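Local coordinates for tRNA threonylcarbamoyladenosine biosynthesis protein TsaB (Pseudomonas aeruginosa, PDB 5BR9) that probably takes part in making the threonylcarbamoyladenosine modification of tRNA, as a TsaB protein of the KAE1/TsaD family, at residues Gln95-Ala100 against Phe205-Gly210; Ser102-Leu107 against Gly147-Leu152; Leu15-Glu20 against Arg41-Arg46; Ala123-Met128 against Trp175-Arg180. One frame throughout, in Å; residues are numbered along the deposited sequence.

Contact 1. Residues Gln95-Ala100 against Phe205-Gly210; sequences QRPVLA and FAWARG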
loop_
_atom_site.group_PDB
_atom_site.type_symbol
_atom_site.label_atom_id
_atom_site.label_comp_id
_atom_site.label_asym_id
_atom_site.label_seq_id
_atom_site.Cartn_x
_atom_site.Cartn_y
_atom_site.Cartn_z
ATOM N N GLN A 95 15.858 -7.699 2.837
ATOM C CA GLN A 95 16.825 -6.831 3.526
ATOM C C GLN A 95 17.676 -6.113 2.497
ATOM O O GLN A 95 18.903 -6.136 2.549
ATOM C CB GLN A 95 17.688 -7.613 4.524
ATOM C CG GLN A 95 16.848 -8.403 5.526
ATOM C CD GLN A 95 17.658 -8.981 6.662
ATOM O OE1 GLN A 95 18.891 -9.072 6.590
ATOM N NE2 GLN A 95 16.973 -9.380 7.727
ATOM N N ARG A 96 16.991 -5.475 1.559
ATOM C CA ARG A 96 17.612 -4.684 0.497
ATOM C C ARG A 96 17.046 -3.269 0.502
ATOM O O ARG A 96 15.956 -3.042 1.020
ATOM C CB ARG A 96 17.386 -5.335 -0.870
ATOM C CG ARG A 96 18.095 -6.644 -1.048
ATOM C CD ARG A 96 19.627 -6.459 -1.012
ATOM N NE ARG A 96 20.267 -7.771 -1.089
ATOM C CZ ARG A 96 21.579 -7.981 -1.149
ATOM N NH1 ARG A 96 22.427 -6.958 -1.145
ATOM N NH2 ARG A 96 22.039 -9.231 -1.224
ATOM N N PRO A 97 17.797 -2.305 -0.047
ATOM C CA PRO A 97 17.303 -0.916 -0.000
ATOM C C PRO A 97 16.271 -0.555 -1.082
ATOM O O PRO A 97 16.099 -1.301 -2.047
ATOM C CB PRO A 97 18.592 -0.082 -0.144
ATOM C CG PRO A 97 19.582 -0.974 -0.768
ATOM C CD PRO A 97 19.201 -2.403 -0.495
ATOM N N VAL A 98 15.568 0.567 -0.909
ATOM C CA VAL A 98 14.613 1.001 -1.924
ATOM C C VAL A 98 15.033 2.363 -2.450
ATOM O O VAL A 98 15.639 3.158 -1.740
ATOM C CB VAL A 98 13.144 1.083 -1.411
ATOM C CG1 VAL A 98 12.730 -0.174 -0.720
ATOM C CG2 VAL A 98 12.906 2.299 -0.559
ATOM N N LEU A 99 14.661 2.614 -3.697
ATOM C CA LEU A 99 14.961 3.839 -4.420
ATOM C C LEU A 99 13.672 4.522 -4.882
ATOM O O LEU A 99 13.021 4.067 -5.819
ATOM C CB LEU A 99 15.841 3.525 -5.633
ATOM C CG LEU A 99 17.251 3.017 -5.345
ATOM C CD1 LEU A 99 17.856 2.323 -6.554
ATOM C CD2 LEU A 99 18.112 4.193 -4.946
ATOM N N ALA A 100 13.306 5.616 -4.226
ATOM C CA ALA A 100 12.134 6.381 -4.623
ATOM C C ALA A 100 12.516 7.312 -5.787
ATOM O O ALA A 100 13.487 8.048 -5.708
ATOM C CB ALA A 100 11.595 7.170 -3.451
ATOM N N PHE A 205 21.433 5.330 -12.126
ATOM C CA PHE A 205 22.210 6.509 -11.766
ATOM C C PHE A 205 22.163 6.726 -10.248
ATOM O O PHE A 205 23.188 6.988 -9.615
ATOM C CB PHE A 205 21.710 7.759 -12.518
ATOM C CG PHE A 205 22.000 7.728 -14.006
ATOM C CD1 PHE A 205 23.296 7.944 -14.482
ATOM C CD2 PHE A 205 20.983 7.483 -14.925
ATOM C CE1 PHE A 205 23.570 7.903 -15.843
ATOM C CE2 PHE A 205 21.251 7.441 -16.292
ATOM C CZ PHE A 205 22.539 7.658 -16.759
ATOM N N ALA A 206 20.979 6.582 -9.665
ATOM C CA ALA A 206 20.795 6.817 -8.239
ATOM C C ALA A 206 21.542 5.780 -7.410
ATOM O O ALA A 206 22.175 6.107 -6.400
ATOM C CB ALA A 206 19.287 6.812 -7.889
ATOM N N TRP A 207 21.504 4.531 -7.858
ATOM C CA TRP A 207 22.170 3.451 -7.130
ATOM C C TRP A 207 23.689 3.648 -7.143
ATOM O O TRP A 207 24.353 3.437 -6.128
ATOM C CB TRP A 207 21.795 2.096 -7.734
ATOM C CG TRP A 207 22.378 0.885 -7.042
ATOM C CD1 TRP A 207 23.235 -0.032 -7.589
ATOM C CD2 TRP A 207 22.118 0.439 -5.692
ATOM N NE1 TRP A 207 23.528 -1.013 -6.664
ATOM C CE2 TRP A 207 22.854 -0.754 -5.498
ATOM C CE3 TRP A 207 21.346 0.937 -4.633
ATOM C CZ2 TRP A 207 22.855 -1.448 -4.278
ATOM C CZ3 TRP A 207 21.335 0.241 -3.430
ATOM C CH2 TRP A 207 22.083 -0.942 -3.263
ATOM N N ALA A 208 24.227 4.052 -8.292
ATOM C CA ALA A 208 25.666 4.309 -8.433
ATOM C C ALA A 208 26.138 5.488 -7.583
ATOM O O ALA A 208 27.315 5.566 -7.267
ATOM C CB ALA A 208 26.035 4.556 -9.891
ATOM N N ARG A 209 25.231 6.406 -7.234
ATOM C CA ARG A 209 25.570 7.536 -6.353
ATOM C C ARG A 209 25.528 7.107 -4.895
ATOM O O ARG A 209 25.833 7.888 -4.006
ATOM C CB ARG A 209 24.612 8.720 -6.540
ATOM C CG ARG A 209 24.836 9.545 -7.795
ATOM C CD ARG A 209 24.061 10.871 -7.727
ATOM N NE ARG A 209 22.620 10.683 -7.889
ATOM C CZ ARG A 209 22.008 10.613 -9.068
ATOM N NH1 ARG A 209 22.712 10.711 -10.193
ATOM N NH2 ARG A 209 20.692 10.433 -9.127
ATOM N N GLY A 210 25.108 5.869 -4.657
ATOM C CA GLY A 210 25.011 5.360 -3.307
ATOM C C GLY A 210 23.706 5.664 -2.603
ATOM O O GLY A 210 23.630 5.573 -1.386
#

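Contact 2. Residues Ser102-Leu107 against Gly147-Leu152; sequences SDLAIL and GSEAVL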
loop_
_atom_site.group_PDB
_atom_site.type_symbol
_atom_site.label_atom_id
_atom_site.label_comp_id
_atom_site.label_asym_id
_atom_site.label_seq_id
_atom_site.Cartn_x
_atom_site.Cartn_y
_atom_site.Cartn_z
ATOM N N SER A 102 11.012 10.045 -8.854
ATOM C CA SER A 102 9.915 10.867 -9.299
ATOM C C SER A 102 9.348 10.414 -10.627
ATOM O O SER A 102 10.082 10.174 -11.571
ATOM C CB SER A 102 10.365 12.333 -9.417
ATOM O OG SER A 102 9.387 13.062 -10.118
ATOM N N ASP A 103 8.023 10.374 -10.720
ATOM C CA ASP A 103 7.386 10.068 -11.981
ATOM C C ASP A 103 7.526 11.172 -13.032
ATOM O O ASP A 103 7.442 10.894 -14.227
ATOM C CB ASP A 103 5.919 9.731 -11.751
ATOM C CG ASP A 103 5.742 8.273 -11.320
ATOM O OD1 ASP A 103 5.517 8.004 -10.131
ATOM O OD2 ASP A 103 5.832 7.389 -12.191
ATOM N N LEU A 104 7.755 12.411 -12.599
ATOM C CA LEU A 104 8.064 13.497 -13.544
ATOM C C LEU A 104 9.432 13.232 -14.202
ATOM O O LEU A 104 9.582 13.358 -15.425
ATOM C CB LEU A 104 8.045 14.870 -12.821
ATOM C CG LEU A 104 6.658 15.334 -12.322
ATOM C CD1 LEU A 104 6.750 16.432 -11.280
ATOM C CD2 LEU A 104 5.753 15.793 -13.481
ATOM N N ALA A 105 10.416 12.823 -13.399
ATOM C CA ALA A 105 11.726 12.426 -13.939
ATOM C C ALA A 105 11.577 11.241 -14.881
ATOM O O ALA A 105 12.172 11.229 -15.964
ATOM C CB ALA A 105 12.718 12.089 -12.812
ATOM N N ILE A 106 10.758 10.263 -14.495
ATOM C CA ILE A 106 10.616 9.080 -15.337
ATOM C C ILE A 106 10.075 9.468 -16.718
ATOM O O ILE A 106 10.562 8.987 -17.752
ATOM C CB ILE A 106 9.732 8.025 -14.662
ATOM C CG1 ILE A 106 10.377 7.565 -13.358
ATOM C CG2 ILE A 106 9.531 6.849 -15.590
ATOM C CD1 ILE A 106 9.428 6.779 -12.471
ATOM N N LEU A 107 9.060 10.330 -16.726
ATOM C CA LEU A 107 8.521 10.886 -17.969
ATOM C C LEU A 107 9.602 11.566 -18.804
ATOM O O LEU A 107 9.610 11.463 -20.016
ATOM C CB LEU A 107 7.456 11.929 -17.673
ATOM C CG LEU A 107 6.030 11.520 -17.390
ATOM C CD1 LEU A 107 5.231 12.819 -17.188
ATOM C CD2 LEU A 107 5.505 10.690 -18.547
ATOM N N GLY A 147 15.810 23.048 -10.772
ATOM C CA GLY A 147 14.933 23.734 -9.847
ATOM C C GLY A 147 14.258 22.738 -8.936
ATOM O O GLY A 147 14.912 21.910 -8.320
ATOM N N SER A 148 12.955 22.877 -8.775
ATOM C CA SER A 148 12.217 21.926 -7.963
ATOM C C SER A 148 10.882 21.570 -8.635
ATOM O O SER A 148 10.431 22.243 -9.571
ATOM C CB SER A 148 12.003 22.470 -6.547
ATOM O OG SER A 148 11.926 21.411 -5.609
ATOM N N GLU A 149 10.257 20.513 -8.135
ATOM C CA GLU A 149 8.951 20.081 -8.605
ATOM C C GLU A 149 7.936 20.900 -7.856
ATOM O O GLU A 149 8.246 21.447 -6.795
ATOM C CB GLU A 149 8.725 18.574 -8.376
ATOM C CG GLU A 149 9.652 17.710 -9.211
ATOM C CD GLU A 149 9.427 16.203 -9.040
ATOM O OE1 GLU A 149 8.740 15.762 -8.088
ATOM O OE2 GLU A 149 9.993 15.457 -9.857
ATOM N N ALA A 150 6.762 21.057 -8.452
ATOM C CA ALA A 150 5.712 21.866 -7.855
ATOM C C ALA A 150 4.354 21.384 -8.328
ATOM O O ALA A 150 4.255 20.678 -9.338
ATOM C CB ALA A 150 5.914 23.334 -8.218
ATOM N N VAL A 151 3.311 21.756 -7.594
ATOM C CA VAL A 151 1.938 21.558 -8.034
ATOM C C VAL A 151 1.341 22.948 -8.181
ATOM O O VAL A 151 1.345 23.730 -7.250
ATOM C CB VAL A 151 1.154 20.654 -7.069
ATOM C CG1 VAL A 151 1.275 21.155 -5.646
ATOM C CG2 VAL A 151 -0.320 20.559 -7.491
ATOM N N LEU A 152 0.830 23.258 -9.365
ATOM C CA LEU A 152 0.574 24.643 -9.738
ATOM C C LEU A 152 -0.638 24.774 -10.636
ATOM O O LEU A 152 -0.891 23.882 -11.444
ATOM C CB LEU A 152 1.783 25.210 -10.490
ATOM C CG LEU A 152 3.156 25.329 -9.840
ATOM C CD1 LEU A 152 4.220 25.481 -10.929
ATOM C CD2 LEU A 152 3.192 26.509 -8.897
#

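Contact 3. Residues Leu15-Glu20 against Arg41-Arg46; sequences LDTSTE and RLHAQR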
loop_
_atom_site.group_PDB
_atom_site.type_symbol
_atom_site.label_atom_id
_atom_site.label_comp_id
_atom_site.label_asym_id
_atom_site.label_seq_id
_atom_site.Cartn_x
_atom_site.Cartn_y
_atom_site.Cartn_z
ATOM N N LEU A 15 9.625 -0.928 -10.636
ATOM C CA LEU A 15 8.196 -1.042 -10.891
ATOM C C LEU A 15 7.471 0.308 -10.817
ATOM O O LEU A 15 7.834 1.188 -10.029
ATOM C CB LEU A 15 7.566 -2.067 -9.969
ATOM C CG LEU A 15 7.560 -1.900 -8.475
ATOM C CD1 LEU A 15 6.370 -1.021 -8.090
ATOM C CD2 LEU A 15 7.453 -3.309 -7.880
ATOM N N ASP A 16 6.451 0.471 -11.654
ATOM C CA ASP A 16 5.656 1.676 -11.601
ATOM C C ASP A 16 4.161 1.368 -11.739
ATOM O O ASP A 16 3.739 0.660 -12.647
ATOM C CB ASP A 16 6.094 2.652 -12.686
ATOM C CG ASP A 16 5.594 4.058 -12.415
ATOM O OD1 ASP A 16 6.358 4.845 -11.823
ATOM O OD2 ASP A 16 4.435 4.370 -12.752
ATOM N N THR A 17 3.377 1.920 -10.822
ATOM C CA THR A 17 1.930 1.746 -10.797
ATOM C C THR A 17 1.218 3.063 -10.569
ATOM O O THR A 17 0.092 3.091 -10.085
ATOM C CB THR A 17 1.502 0.775 -9.675
ATOM O OG1 THR A 17 2.020 1.254 -8.429
ATOM C CG2 THR A 17 2.041 -0.616 -9.922
ATOM N N SER A 18 1.872 4.156 -10.934
ATOM C CA SER A 18 1.346 5.497 -10.653
ATOM C C SER A 18 0.215 5.884 -11.606
ATOM O O SER A 18 -0.461 6.904 -11.413
ATOM C CB SER A 18 2.477 6.536 -10.707
ATOM O OG SER A 18 3.001 6.670 -12.021
ATOM N N THR A 19 0.086 5.144 -12.701
ATOM C CA THR A 19 -0.932 5.460 -13.696
ATOM C C THR A 19 -1.785 4.246 -13.962
ATOM O O THR A 19 -1.649 3.244 -13.270
ATOM C CB THR A 19 -0.303 5.955 -15.037
ATOM O OG1 THR A 19 0.441 4.892 -15.652
ATOM C CG2 THR A 19 0.609 7.143 -14.802
ATOM N N GLU A 20 -2.639 4.336 -14.981
ATOM C CA GLU A 20 -3.420 3.195 -15.453
ATOM C C GLU A 20 -2.486 2.126 -16.050
ATOM O O GLU A 20 -2.883 0.976 -16.258
ATOM C CB GLU A 20 -4.459 3.643 -16.488
ATOM C CG GLU A 20 -3.856 4.108 -17.812
ATOM C CD GLU A 20 -4.904 4.559 -18.825
ATOM O OE1 GLU A 20 -4.531 5.292 -19.770
ATOM O OE2 GLU A 20 -6.093 4.188 -18.678
ATOM N N ARG A 41 -7.311 -0.150 -12.428
ATOM C CA ARG A 41 -7.910 -0.663 -11.188
ATOM C C ARG A 41 -7.461 -2.085 -10.812
ATOM O O ARG A 41 -7.857 -2.605 -9.767
ATOM C CB ARG A 41 -9.445 -0.608 -11.269
ATOM N N LEU A 42 -6.640 -2.711 -11.650
ATOM C CA LEU A 42 -6.240 -4.099 -11.415
ATOM C C LEU A 42 -4.766 -4.205 -11.009
ATOM O O LEU A 42 -4.156 -5.261 -11.146
ATOM C CB LEU A 42 -6.512 -4.953 -12.661
ATOM N N HIS A 43 -4.207 -3.111 -10.498
ATOM C CA HIS A 43 -2.786 -3.060 -10.178
ATOM C C HIS A 43 -2.434 -4.003 -9.040
ATOM O O HIS A 43 -1.490 -4.774 -9.149
ATOM C CB HIS A 43 -2.355 -1.639 -9.812
ATOM C CG HIS A 43 -2.427 -0.670 -10.951
ATOM N ND1 HIS A 43 -1.425 -0.547 -11.888
ATOM C CD2 HIS A 43 -3.379 0.229 -11.300
ATOM C CE1 HIS A 43 -1.757 0.381 -12.766
ATOM N NE2 HIS A 43 -2.936 0.868 -12.432
ATOM N N ALA A 44 -3.207 -3.939 -7.960
ATOM C CA ALA A 44 -2.964 -4.734 -6.752
ATOM C C ALA A 44 -3.008 -6.240 -7.016
ATOM O O ALA A 44 -2.489 -7.036 -6.228
ATOM C CB ALA A 44 -3.978 -4.371 -5.666
ATOM N N GLN A 45 -3.641 -6.627 -8.117
ATOM C CA GLN A 45 -3.754 -8.032 -8.444
ATOM C C GLN A 45 -2.772 -8.424 -9.526
ATOM O O GLN A 45 -2.485 -9.604 -9.701
ATOM C CB GLN A 45 -5.175 -8.365 -8.886
ATOM C CG GLN A 45 -6.224 -8.040 -7.862
ATOM C CD GLN A 45 -7.307 -7.182 -8.453
ATOM O OE1 GLN A 45 -7.232 -5.950 -8.414
ATOM N NE2 GLN A 45 -8.316 -7.824 -9.036
ATOM N N ARG A 46 -2.250 -7.444 -10.256
ATOM C CA ARG A 46 -1.440 -7.780 -11.413
ATOM C C ARG A 46 0.036 -7.441 -11.251
ATOM O O ARG A 46 0.852 -7.922 -12.025
ATOM C CB ARG A 46 -2.009 -7.106 -12.660
ATOM C CG ARG A 46 -3.156 -7.903 -13.281
ATOM C CD ARG A 46 -2.835 -8.380 -14.706
ATOM N NE ARG A 46 -1.427 -8.749 -14.903
ATOM C CZ ARG A 46 -0.925 -9.978 -14.749
ATOM N NH1 ARG A 46 -1.712 -10.990 -14.383
ATOM N NH2 ARG A 46 0.371 -10.203 -14.964
#

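Contact 4. Residues Ala123-Met128 against Trp175-Arg180; sequences AIDARM and WGYVER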
loop_
_atom_site.group_PDB
_atom_site.type_symbol
_atom_site.label_atom_id
_atom_site.label_comp_id
_atom_site.label_asym_id
_atom_site.label_seq_id
_atom_site.Cartn_x
_atom_site.Cartn_y
_atom_site.Cartn_z
ATOM N N ALA A 123 4.743 17.381 -17.097
ATOM C CA ALA A 123 3.541 17.834 -16.419
ATOM C C ALA A 123 2.561 16.688 -16.303
ATOM O O ALA A 123 2.210 16.070 -17.305
ATOM C CB ALA A 123 2.887 19.025 -17.166
ATOM N N ILE A 124 2.132 16.420 -15.073
ATOM C CA ILE A 124 1.177 15.364 -14.766
ATOM C C ILE A 124 -0.053 15.993 -14.142
ATOM O O ILE A 124 0.053 16.793 -13.211
ATOM C CB ILE A 124 1.801 14.298 -13.828
ATOM C CG1 ILE A 124 2.933 13.551 -14.545
ATOM C CG2 ILE A 124 0.727 13.345 -13.322
ATOM C CD1 ILE A 124 3.723 12.608 -13.639
ATOM N N ASP A 125 -1.221 15.611 -14.634
ATOM C CA ASP A 125 -2.462 16.168 -14.146
ATOM C C ASP A 125 -2.576 15.904 -12.656
ATOM O O ASP A 125 -2.302 14.810 -12.200
ATOM C CB ASP A 125 -3.672 15.561 -14.852
ATOM C CG ASP A 125 -4.942 16.335 -14.571
ATOM O OD1 ASP A 125 -6.046 15.800 -14.767
ATOM O OD2 ASP A 125 -4.834 17.479 -14.099
ATOM N N ALA A 126 -2.913 16.939 -11.900
ATOM C CA ALA A 126 -3.184 16.798 -10.473
ATOM C C ALA A 126 -4.667 17.005 -10.268
ATOM O O ALA A 126 -5.388 17.391 -11.191
ATOM C CB ALA A 126 -2.374 17.803 -9.648
ATOM N N ARG A 127 -5.143 16.741 -9.069
ATOM C CA ARG A 127 -6.545 17.027 -8.791
ATOM C C ARG A 127 -6.758 18.547 -8.735
ATOM O O ARG A 127 -5.813 19.320 -8.535
ATOM C CB ARG A 127 -6.973 16.366 -7.477
ATOM N N MET A 128 -7.994 18.968 -8.947
ATOM C CA MET A 128 -8.451 20.304 -8.558
ATOM C C MET A 128 -7.791 21.452 -9.322
ATOM O O MET A 128 -7.301 22.415 -8.736
ATOM C CB MET A 128 -8.261 20.494 -7.046
ATOM C CG MET A 128 -9.112 19.543 -6.209
ATOM S SD MET A 128 -10.788 19.304 -6.884
ATOM C CE MET A 128 -10.756 17.547 -7.253
ATOM N N TRP A 175 -0.191 18.296 -19.868
ATOM C CA TRP A 175 -0.179 19.128 -21.052
ATOM C C TRP A 175 -1.552 19.238 -21.694
ATOM O O TRP A 175 -1.722 20.004 -22.644
ATOM C CB TRP A 175 0.878 18.616 -22.038
ATOM C CG TRP A 175 2.241 19.009 -21.524
ATOM C CD1 TRP A 175 3.105 18.237 -20.792
ATOM C CD2 TRP A 175 2.855 20.299 -21.635
ATOM N NE1 TRP A 175 4.225 18.962 -20.460
ATOM C CE2 TRP A 175 4.094 20.234 -20.962
ATOM C CE3 TRP A 175 2.477 21.507 -22.237
ATOM C CZ2 TRP A 175 4.962 21.325 -20.884
ATOM C CZ3 TRP A 175 3.350 22.592 -22.169
ATOM C CH2 TRP A 175 4.573 22.492 -21.491
ATOM N N GLY A 176 -2.543 18.534 -21.130
ATOM C CA GLY A 176 -3.933 18.782 -21.483
ATOM C C GLY A 176 -4.313 20.228 -21.188
ATOM O O GLY A 176 -5.212 20.777 -21.811
ATOM N N TYR A 177 -3.564 20.879 -20.297
ATOM C CA TYR A 177 -3.826 22.273 -19.936
ATOM C C TYR A 177 -2.946 23.291 -20.689
ATOM O O TYR A 177 -2.803 24.430 -20.249
ATOM C CB TYR A 177 -3.624 22.486 -18.428
ATOM C CG TYR A 177 -4.594 21.783 -17.503
ATOM C CD1 TYR A 177 -5.698 22.456 -16.996
ATOM C CD2 TYR A 177 -4.404 20.458 -17.125
ATOM C CE1 TYR A 177 -6.580 21.841 -16.153
ATOM C CE2 TYR A 177 -5.288 19.831 -16.283
ATOM C CZ TYR A 177 -6.376 20.529 -15.794
ATOM O OH TYR A 177 -7.271 19.919 -14.946
ATOM N N VAL A 178 -2.367 22.894 -21.817
ATOM C CA VAL A 178 -1.404 23.749 -22.516
ATOM C C VAL A 178 -1.967 25.149 -22.883
ATOM O O VAL A 178 -1.252 26.158 -22.798
ATOM C CB VAL A 178 -0.850 23.019 -23.778
ATOM C CG1 VAL A 178 -1.970 22.671 -24.769
ATOM C CG2 VAL A 178 0.240 23.839 -24.430
ATOM N N GLU A 179 -3.244 25.226 -23.248
ATOM C CA GLU A 179 -3.811 26.492 -23.725
ATOM C C GLU A 179 -3.902 27.518 -22.599
ATOM O O GLU A 179 -4.111 28.697 -22.864
ATOM C CB GLU A 179 -5.191 26.265 -24.357
ATOM C CG GLU A 179 -5.111 25.436 -25.631
ATOM C CD GLU A 179 -6.389 25.445 -26.449
ATOM O OE1 GLU A 179 -7.383 26.051 -26.000
ATOM O OE2 GLU A 179 -6.402 24.807 -27.531
ATOM N N ARG A 180 -3.729 27.068 -21.353
ATOM C CA ARG A 180 -3.759 27.948 -20.179
ATOM C C ARG A 180 -2.370 28.287 -19.610
ATOM O O ARG A 180 -2.253 29.053 -18.650
ATOM C CB ARG A 180 -4.611 27.313 -19.071
ATOM C CG ARG A 180 -6.119 27.370 -19.343
ATOM C CD ARG A 180 -6.918 26.584 -18.294
ATOM N NE ARG A 180 -6.656 27.053 -16.933
ATOM C CZ ARG A 180 -7.114 26.461 -15.834
ATOM N NH1 ARG A 180 -7.865 25.369 -15.929
ATOM N NH2 ARG A 180 -6.819 26.954 -14.636
HETATM O O HOH W 1 -5.983 19.311 -12.947
HETATM O O HOH W 2 -8.222 17.323 -15.422
#

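Contact 1. Residues Gln95-Ala100 against Phe205-Gly210
Leu99 stands up from its strand like a two-pronged fork, and its two methyls straddle successive residues at the end of helix 196-208. The prong CD2 rests against CB of Ala206 at 4.1 Å, while CD1 touches CB of Trp207, also at 4.1 Å. Ala206 suits this place because a lone methyl group is low enough for the leucine to come close to the helix, and the branched end of Leu99 is broad enough to touch two successive residues. Trp207 then reaches past Leu99. With CG anti to its backbone N (chi1 -178°), the indole swings along the strand toward Pro97, and the two side chains cross at about a right angle. The bump here is CG of the proline, which meets the rim of the six-membered ring near its plane, 3.4 Å from Trp207 CZ3 and 3.5 Å from CH2. This is a helix end packed over the outermost strand, 98-101, of the first mixed sheet of an actin-like ATPase fold, and the neighbouring strand 67-71 lends Ala67 as a further small surface touching both Pro97 and Trp207. The indole is not wholly apolar in its surroundings: NE1 makes a weak hydrogen bond to Ser10. Just beyond, the helix closes in a Schellman motif at Gly210, whose positive phi (86°) suits a residue without a side chain. Its N binds Trp207 O at 2.9 Å, and the chain leaves the helix there, three residues after the tryptophan, while Arg209 forms salt bridges with Glu142 and Glu211.

Contact 2. Residues Ser102-Leu107 against Gly147-Leu152
Glu149 reaches out from an edge strand to the first turn of helix 103-115, sliding along Leu104 before it meets Ser102. Its CB already lies 4.1 Å from Leu104 CD1. CG, placed anti to the carbonyl carbon (chi1 -66°), passes the same methyl at 3.8 Å, and the carboxylate carbon CD comes closest to it, at 3.5 Å. The chain is extended beyond CG, so the acid end is carried straight across to the helix, while Leu104 comes from the opposite direction and lies alongside the aliphatic part. A leucine fits here because it offers a greasy flank to the methylenes without competing for the polar end. At the tip the two oxygens part company. OE2 accepts a hydrogen bond from Ser102 OG; the modelled length of 2.5 Å is very short and should be read with caution. Tyr136 OH bonds to this oxygen as well, whereas OE1 forms a salt bridge with Arg72, so the carboxylate is gripped on both oxygens. These partners, and the nearby positive end of the helix, would probably keep it ionised. Ser102 OG, while donating to Glu149, also accepts weak bonds from Leu104 N at 3.0 Å and Ala105 N at 3.4 Å. Serine is small enough to do both tasks. The result is a serine N-cap whose hydroxyl is in turn held by an acid from strand 142-152, at the start of the helix that leads from the first sheet of the actin-like fold to the second.

Contact 3. Residues Leu15-Glu20 against Arg41-Arg46
His43 turns its ring toward the loop after strand 12-16 by setting CG anti to the carbonyl carbon (chi1 -67°) and turning the imidazole roughly perpendicular to the plane through its CA, CB and CG (chi2 -83°). Thr17 answers with chi1 55°, which puts OG1 between its backbone N and carbonyl carbon, where it bonds to Gly79 O, and sends CG2 out beside the histidine. The two side chains slide past each other in opposite directions: Thr17 CB lies 3.9 Å from His43 ND1, and CG2 4.0 Å from that nitrogen. Around the rest of the ring the loop supplies carbonyl oxygens. Thr17 O sits over the centre of one face, 4.2 Å above the plane. Thr19 O approaches obliquely, 2.8 Å from NE2, but the angle is too poor for a hydrogen bond. Glu20 O comes within 3.7 Å of CE1. Buried ND1 has no polar partner in the model. The flat, compact imidazole suits a slot walled by peptide groups and a threonine methyl, with Cys22 packing against it too. Behind the loop, Asp16 fixes the turn. Its OD2 takes the hydroxyl of Ser18 on its syn lone pair, at 2.8 Å, and Ser18 N from above the carboxylate plane, at 3.1 Å. At the next residue of the helix, Ala44 O accepts a hydrogen bond from Gln88 of the second subunit. The loop, opened by an Asx turn, joins the first two strands of the sheet, the position that the phosphate-binding hairpin occupies in nucleotide-binding relatives of the actin-like ATPase fold.

Contact 4. Residues Ala123-Met128 against Trp175-Arg180
Ala123 and Trp175 mark the closest approach of the two backbones, with CA atoms 6.1 Å apart where an extended strand runs beside a 3-10 segment. The tight turns of that segment, including Val178 N to Trp175 O, put Trp175 and Tyr177 both within reach of the strand. Ala123 lays its methyl over one face of the indole, CB standing 3.6 Å from NE1; a side chain this small lets the flat ring lie close to the strand. The indole NH itself is used by Ala121 O, which helps hold the ring in place. Two residues on, Asp125 has CG anti to its backbone N (chi1 -168°) and meets the edge of Tyr177, with OD2 3.2 Å from CE2 and the two planes 52° apart. Two waters join the same pair: one donates to Asp125 OD1 at 2.7 Å and lies 2.8 Å from Tyr177 OH, while the other bridges OD2 to that hydroxyl by bonds modelled as rather short. A phenol suits this place, since its ring packs and its hydroxyl reaches the waters. Strand 119-125 is the middle strand of the second mixed sheet, whose 3-2-1-4-5 order is that of each half of the actin-like ATPase fold.

In the fold
Contact 2 is the most buried of the four and lies nearest the centre of the chain; the others are partly buried, with contact 4 farthest out. Contacts 1 and 3 both reach the first sheet, at an outer strand and at the middle one, while contacts 2 and 4 share the second. Chemistry follows place: hydrocarbon packing in contact 1, a hydrogen-bonded carboxylate in contact 2, carbonyls around a ring in contact 3, and water bridges in contact 4. Helix 103-115 ties them together. It follows the strand of contact 1, packs through Leu104 and Leu107 on Ile124 of contact 4, and sets Asp103 beside Asp16 and Ser18 of contact 3.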